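PDB 5WYD: probable enoyl-CoA hydratase/isomerase, which is a crotonase-fold protein implicated in biosynthesis of the diffusible signal factor DSF and probably acts as a hydro-lyase on enoyl-CoA substrates. Local coordinates for residues A[13-18]-A[49-54]; A[40-45]-A[92-97]. The protein carries 1 engineered substitution. All coordinates share one frame; numbering follows the deposited sequence.

Interaction 1. Residues A[13-18]-A[49-54]; sequences FDDTHK and RQLIEH. Engineered in segment 13-18: Asp15 (natural residue Leu).
Phe13 lays its ring obliquely over the imidazole of His54, on helix 42-57, the first helix of this crotonase-fold chain. The segment 13-18 belongs to the irregular N-terminal lead-in to strand 19-24, and it lies beside the helix without a single hydrogen bond to residues 49-54, so the contact rests on side-chain packing. The ring centroids are 4.1 Å apart and the planes meet at 38°, which is neither a parallel stack nor an edge-to-face pair. His54 CE1 sits above one face of the phenyl ring, displaced toward its rim, 3.4 Å from Phe13 CE1. With CG anti to the backbone N (chi1 170°), the Phe13 side chain starts out toward the helix. The imidazole is held at its edge, in its own plane: His54 ND1 donates a nearly straight bond (169°, 2.9 Å) to Gln50 O one turn earlier, meeting that oxygen from above its carbonyl plane. Gln50 O thus takes both the helical N-H of His54 and its ring N-H, which limits how the imidazole can turn. A histidine suits this place, offering a flat face to Phe13 while its edge binds the helix backbone. Gln50 comes to the rim of the phenyl ring, its amide plane strongly tilted against the ring. Its OE1 lies 3.0 Å from Phe13 CZ, at the electropositive C-H edge, and its CB packs 3.6 Å from the same Phe13 CZ. Farther along, the engineered Asp15 points at buried Leu51; its poorly ordered carboxylate finds an apolar neighbour, with Asp15 OD2 3.4 Å from Leu51 CD2.

Interaction 2. Residues A[40-45]-A[92-97]; sequences WDRDSL and REMARR
Arg42 and Glu93 form a salt bridge between the first turn of helix 42-57 and helix 88-106, two helices of the crotonase fold. The charged contacts centre on this pair. Arg42 NH2 donates to Glu93 OE1 over 2.9 Å, with the oxygen close to the guanidinium plane, yet NH2 meets that oxygen from above the carboxylate plane, the two planes being 80° apart. A second bond, from Arg42 NH1 to Glu93 OE2, is weak at 3.4 Å. Arg97 joins the network by a long ion pair with Glu93, one turn back on its own helix, by charge alone, with no N-H directed at the oxygen, so the acid pairs with both arginines. Arg42 NH1 and Arg97 NE are 4.2 Å apart, and Glu93 probably offsets their repulsion; Arg97 NE is buried here without a hydrogen-bonding partner. On the same helix, Arg96 pairs with Glu243 and Asp247 of a second subunit.

Sulfur and apolar contacts fill the inner part. Met94, bent at chi2 and chi3 (-43° and -56°), crosses Arg42 at about a right angle, its SD 3.3 Å from Arg42 NH2 and its methyl CE 3.6 Å from Arg42 CB. A flexible, unbranched thioether can follow both the alkyl and the charged portions of the arginine. Leu45, one turn after Asp41, the N-cap residue, points at the facing helix, where its CD1 packs 3.7 Å from Arg97 CB.

How the interactions relate
The two interactions lie about 14 Å apart between centres and share helix 42-57: interaction 2 uses its beginning, interaction 1 a later part. Along the chain their segments alternate, in the order 13-18, 40-45, 49-54, 92-97, so the N-terminal lead-in and helix 88-106 are both joined to the same helix. They also touch directly. Lys18 NZ and Asp41 OD2 are opposite charges in a salt bridge modelled implausibly short, so its detail is doubtful; Thr16 packs on Asp43 and Ser44, and Arg49 rests against Arg97. Helix 42-57 thus carries the surface N-terminal segment at one contact and helix 88-106, which reaches neighbouring copies in the six-chain assembly, at the other.

Interaction 1. Residues A[13-18]-A[49-54]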
loop_
_atom_site.group_PDB
_atom_site.type_symbol
_atom_site.label_atom_id
_atom_site.label_comp_id
_atom_site.label_asym_id
_atom_site.label_seq_id
_atom_site.Cartn_x
_atom_site.Cartn_y
_atom_site.Cartn_z
ATOM N N PHE A 13 -41.068 6.631 -0.037
ATOM C CA PHE A 13 -39.855 7.409 0.125
ATOM C C PHE A 13 -39.961 8.603 -0.808
ATOM O O PHE A 13 -40.747 8.602 -1.759
ATOM C CB PHE A 13 -38.614 6.544 -0.158
ATOM C CG PHE A 13 -37.320 7.315 -0.255
ATOM C CD1 PHE A 13 -36.860 8.077 0.812
ATOM C CD2 PHE A 13 -36.555 7.258 -1.418
ATOM C CE1 PHE A 13 -35.672 8.781 0.711
ATOM C CE2 PHE A 13 -35.364 7.951 -1.523
ATOM C CZ PHE A 13 -34.924 8.714 -0.459
ATOM N N ASP A 14 -39.197 9.640 -0.494
ATOM C CA ASP A 14 -39.107 10.829 -1.333
ATOM C C ASP A 14 -37.870 10.722 -2.228
ATOM O O ASP A 14 -36.739 10.944 -1.777
ATOM C CB ASP A 14 -39.060 12.095 -0.483
ATOM C CG ASP A 14 -39.083 13.360 -1.323
ATOM O OD1 ASP A 14 -39.181 13.250 -2.564
ATOM O OD2 ASP A 14 -39.007 14.463 -0.740
ATOM N N ASP A 15 -38.104 10.421 -3.506
ATOM C CA ASP A 15 -37.080 10.287 -4.537
ATOM C C ASP A 15 -37.489 11.256 -5.644
ATOM O O ASP A 15 -38.680 11.575 -5.786
ATOM C CB ASP A 15 -36.976 8.828 -5.092
ATOM C CG ASP A 15 -35.639 8.540 -5.816
ATOM O OD1 ASP A 15 -34.850 9.484 -6.036
ATOM O OD2 ASP A 15 -35.377 7.363 -6.166
ATOM N N THR A 16 -36.500 11.816 -6.354
ATOM C CA THR A 16 -36.829 12.716 -7.458
ATOM C C THR A 16 -37.719 12.004 -8.476
ATOM O O THR A 16 -37.547 10.811 -8.759
ATOM C CB THR A 16 -35.570 13.226 -8.164
ATOM O OG1 THR A 16 -35.957 13.954 -9.335
ATOM C CG2 THR A 16 -34.629 12.076 -8.561
ATOM N N HIS A 17 -38.698 12.742 -9.020
ATOM C CA HIS A 17 -39.630 12.114 -9.953
ATOM C C HIS A 17 -38.893 11.537 -11.154
ATOM O O HIS A 17 -39.375 10.596 -11.796
ATOM C CB HIS A 17 -40.702 13.115 -10.376
ATOM C CG HIS A 17 -41.841 13.206 -9.405
ATOM N ND1 HIS A 17 -42.776 12.202 -9.268
ATOM C CD2 HIS A 17 -42.186 14.165 -8.511
ATOM C CE1 HIS A 17 -43.649 12.539 -8.334
ATOM N NE2 HIS A 17 -43.315 13.726 -7.862
ATOM N N LYS A 18 -37.698 12.058 -11.426
ATOM C CA LYS A 18 -36.857 11.539 -12.495
ATOM C C LYS A 18 -36.452 10.095 -12.256
ATOM O O LYS A 18 -36.337 9.310 -13.193
ATOM C CB LYS A 18 -35.633 12.411 -12.613
ATOM C CG LYS A 18 -36.074 13.781 -12.933
ATOM C CD LYS A 18 -34.919 14.703 -13.062
ATOM C CE LYS A 18 -34.629 15.462 -11.781
ATOM N NZ LYS A 18 -33.732 16.637 -12.029
ATOM N N ARG A 49 -27.876 8.086 -4.171
ATOM C CA ARG A 49 -27.238 7.673 -2.936
ATOM C C ARG A 49 -28.283 7.220 -1.932
ATOM O O ARG A 49 -28.206 6.121 -1.381
ATOM C CB ARG A 49 -26.469 8.833 -2.340
ATOM C CG ARG A 49 -25.855 8.455 -1.022
ATOM C CD ARG A 49 -25.541 9.646 -0.145
ATOM N NE ARG A 49 -25.333 10.867 -0.899
ATOM C CZ ARG A 49 -25.707 12.055 -0.451
ATOM N NH1 ARG A 49 -26.311 12.136 0.725
ATOM N NH2 ARG A 49 -25.474 13.150 -1.169
ATOM N N GLN A 50 -29.318 8.019 -1.752
ATOM C CA GLN A 50 -30.338 7.632 -0.807
ATOM C C GLN A 50 -30.992 6.345 -1.236
ATOM O O GLN A 50 -31.183 5.439 -0.421
ATOM C CB GLN A 50 -31.358 8.748 -0.696
ATOM C CG GLN A 50 -30.795 9.994 -0.095
ATOM C CD GLN A 50 -31.817 11.075 -0.026
ATOM O OE1 GLN A 50 -32.896 10.950 -0.582
ATOM N NE2 GLN A 50 -31.505 12.131 0.695
ATOM N N LEU A 51 -31.267 6.211 -2.526
ATOM C CA LEU A 51 -31.952 5.013 -2.961
ATOM C C LEU A 51 -31.123 3.788 -2.631
ATOM O O LEU A 51 -31.626 2.852 -1.998
ATOM C CB LEU A 51 -32.276 5.124 -4.442
ATOM C CG LEU A 51 -33.051 4.022 -5.122
ATOM C CD1 LEU A 51 -34.308 3.749 -4.337
ATOM C CD2 LEU A 51 -33.424 4.636 -6.455
ATOM N N ILE A 52 -29.811 3.867 -2.869
ATOM C CA ILE A 52 -28.927 2.732 -2.601
ATOM C C ILE A 52 -28.961 2.344 -1.138
ATOM O O ILE A 52 -29.008 1.157 -0.799
ATOM C CB ILE A 52 -27.497 3.063 -3.035
ATOM C CG1 ILE A 52 -27.445 3.315 -4.525
ATOM C CG2 ILE A 52 -26.595 1.909 -2.711
ATOM C CD1 ILE A 52 -27.817 2.089 -5.334
ATOM N N GLU A 53 -28.946 3.333 -0.250
ATOM C CA GLU A 53 -28.972 3.036 1.174
ATOM C C GLU A 53 -30.258 2.351 1.582
ATOM O O GLU A 53 -30.247 1.458 2.437
ATOM C CB GLU A 53 -28.791 4.299 1.977
ATOM C CG GLU A 53 -27.553 5.039 1.600
ATOM C CD GLU A 53 -27.438 6.304 2.379
ATOM O OE1 GLU A 53 -28.350 6.556 3.194
ATOM O OE2 GLU A 53 -26.480 7.064 2.150
ATOM N N HIS A 54 -31.386 2.799 1.040
ATOM C CA HIS A 54 -32.641 2.141 1.349
ATOM C C HIS A 54 -32.618 0.717 0.831
ATOM O O HIS A 54 -33.095 -0.207 1.499
ATOM C CB HIS A 54 -33.787 2.927 0.723
ATOM C CG HIS A 54 -34.144 4.168 1.480
ATOM N ND1 HIS A 54 -33.388 5.317 1.401
ATOM C CD2 HIS A 54 -35.184 4.454 2.301
ATOM C CE1 HIS A 54 -33.935 6.252 2.156
ATOM N NE2 HIS A 54 -35.029 5.758 2.708
#

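Interaction 2. Residues A[40-45]-A[92-97]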
loop_
_atom_site.group_PDB
_atom_site.type_symbol
_atom_site.label_atom_id
_atom_site.label_comp_id
_atom_site.label_asym_id
_atom_site.label_seq_id
_atom_site.Cartn_x
_atom_site.Cartn_y
_atom_site.Cartn_z
ATOM N N TRP A 40 -27.515 13.601 -15.659
ATOM C CA TRP A 40 -27.580 13.640 -14.201
ATOM C C TRP A 40 -27.821 15.030 -13.652
ATOM O O TRP A 40 -27.354 16.031 -14.203
ATOM C CB TRP A 40 -26.303 13.102 -13.571
ATOM C CG TRP A 40 -26.238 11.672 -13.644
ATOM C CD1 TRP A 40 -25.496 10.940 -14.494
ATOM C CD2 TRP A 40 -27.004 10.755 -12.861
ATOM N NE1 TRP A 40 -25.727 9.606 -14.277
ATOM C CE2 TRP A 40 -26.657 9.470 -13.278
ATOM C CE3 TRP A 40 -27.957 10.900 -11.849
ATOM C CZ2 TRP A 40 -27.220 8.328 -12.713
ATOM C CZ3 TRP A 40 -28.515 9.764 -11.294
ATOM C CH2 TRP A 40 -28.147 8.499 -11.728
ATOM N N ASP A 41 -28.503 15.067 -12.514
ATOM C CA ASP A 41 -28.865 16.291 -11.836
ATOM C C ASP A 41 -28.567 16.099 -10.359
ATOM O O ASP A 41 -28.403 14.972 -9.882
ATOM C CB ASP A 41 -30.358 16.573 -12.096
ATOM C CG ASP A 41 -30.859 17.858 -11.475
ATOM O OD1 ASP A 41 -30.152 18.465 -10.639
ATOM O OD2 ASP A 41 -31.999 18.245 -11.823
ATOM N N ARG A 42 -28.456 17.218 -9.641
ATOM C CA ARG A 42 -28.263 17.144 -8.195
ATOM C C ARG A 42 -29.400 16.415 -7.510
ATOM O O ARG A 42 -29.185 15.648 -6.561
ATOM C CB ARG A 42 -28.229 18.524 -7.596
ATOM C CG ARG A 42 -28.526 18.479 -6.107
ATOM C CD ARG A 42 -28.667 19.834 -5.606
ATOM N NE ARG A 42 -27.507 20.624 -5.888
ATOM C CZ ARG A 42 -26.599 20.845 -4.980
ATOM N NH1 ARG A 42 -26.764 20.314 -3.749
ATOM N NH2 ARG A 42 -25.580 21.612 -5.326
ATOM N N ASP A 43 -30.627 16.714 -7.928
ATOM C CA ASP A 43 -31.786 16.067 -7.337
ATOM C C ASP A 43 -31.688 14.570 -7.574
ATOM O O ASP A 43 -31.989 13.763 -6.685
ATOM C CB ASP A 43 -33.080 16.656 -7.938
ATOM C CG ASP A 43 -34.295 16.609 -6.982
ATOM O OD1 ASP A 43 -34.253 15.906 -5.954
ATOM O OD2 ASP A 43 -35.310 17.281 -7.277
ATOM N N SER A 44 -31.241 14.191 -8.776
ATOM C CA SER A 44 -31.052 12.786 -9.114
ATOM C C SER A 44 -29.921 12.138 -8.306
ATOM O O SER A 44 -30.088 11.035 -7.772
ATOM C CB SER A 44 -30.824 12.670 -10.624
ATOM O OG SER A 44 -29.754 13.488 -11.070
ATOM N N LEU A 45 -28.778 12.817 -8.174
ATOM C CA LEU A 45 -27.632 12.212 -7.498
ATOM C C LEU A 45 -27.901 11.906 -6.031
ATOM O O LEU A 45 -27.503 10.844 -5.535
ATOM C CB LEU A 45 -26.406 13.110 -7.622
ATOM C CG LEU A 45 -25.829 13.233 -9.029
ATOM C CD1 LEU A 45 -24.618 14.104 -9.027
ATOM C CD2 LEU A 45 -25.460 11.871 -9.503
ATOM N N ARG A 92 -17.182 22.283 -7.015
ATOM C CA ARG A 92 -16.685 21.460 -5.926
ATOM C C ARG A 92 -17.814 20.619 -5.356
ATOM O O ARG A 92 -17.639 19.422 -5.108
ATOM C CB ARG A 92 -16.062 22.338 -4.838
ATOM C CG ARG A 92 -15.399 21.556 -3.695
ATOM C CD ARG A 92 -16.368 20.911 -2.694
ATOM N NE ARG A 92 -15.636 20.108 -1.723
ATOM C CZ ARG A 92 -16.192 19.392 -0.751
ATOM N NH1 ARG A 92 -17.514 19.361 -0.587
ATOM N NH2 ARG A 92 -15.398 18.697 0.054
ATOM N N GLU A 93 -18.988 21.225 -5.170
ATOM C CA GLU A 93 -20.113 20.517 -4.574
ATOM C C GLU A 93 -20.604 19.409 -5.484
ATOM O O GLU A 93 -20.938 18.318 -5.012
ATOM C CB GLU A 93 -21.262 21.483 -4.267
ATOM C CG GLU A 93 -22.456 20.859 -3.523
ATOM C CD GLU A 93 -23.459 21.919 -3.174
ATOM O OE1 GLU A 93 -23.464 22.956 -3.860
ATOM O OE2 GLU A 93 -24.192 21.793 -2.171
ATOM N N MET A 94 -20.682 19.664 -6.791
ATOM C CA MET A 94 -21.200 18.607 -7.655
ATOM C C MET A 94 -20.192 17.468 -7.775
ATOM O O MET A 94 -20.578 16.299 -7.865
ATOM C CB MET A 94 -21.609 19.139 -9.027
ATOM C CG MET A 94 -22.611 20.261 -8.991
ATOM S SD MET A 94 -23.976 20.064 -7.825
ATOM C CE MET A 94 -24.707 18.488 -8.285
ATOM N N ALA A 95 -18.896 17.779 -7.788
ATOM C CA ALA A 95 -17.917 16.700 -7.835
ATOM C C ALA A 95 -18.090 15.756 -6.642
ATOM O O ALA A 95 -17.964 14.532 -6.785
ATOM C CB ALA A 95 -16.504 17.277 -7.863
ATOM N N ARG A 96 -18.386 16.310 -5.460
ATOM C CA ARG A 96 -18.608 15.489 -4.274
ATOM C C ARG A 96 -19.826 14.593 -4.456
ATOM O O ARG A 96 -19.773 13.393 -4.156
ATOM C CB ARG A 96 -18.758 16.412 -3.063
ATOM C CG ARG A 96 -18.955 15.756 -1.718
ATOM C CD ARG A 96 -17.684 15.152 -1.173
ATOM N NE ARG A 96 -18.006 14.385 0.007
ATOM C CZ ARG A 96 -17.158 14.107 0.978
ATOM N NH1 ARG A 96 -17.550 13.404 2.026
ATOM N NH2 ARG A 96 -15.930 14.542 0.911
ATOM N N ARG A 97 -20.904 15.153 -5.018
ATOM C CA ARG A 97 -22.146 14.413 -5.212
ATOM C C ARG A 97 -21.952 13.219 -6.132
ATOM O O ARG A 97 -22.486 12.137 -5.869
ATOM C CB ARG A 97 -23.203 15.340 -5.799
ATOM C CG ARG A 97 -23.756 16.407 -4.864
ATOM C CD ARG A 97 -24.285 15.810 -3.590
ATOM N NE ARG A 97 -24.655 16.824 -2.608
ATOM C CZ ARG A 97 -23.849 17.294 -1.658
ATOM N NH1 ARG A 97 -24.301 18.214 -0.812
ATOM N NH2 ARG A 97 -22.595 16.860 -1.556
#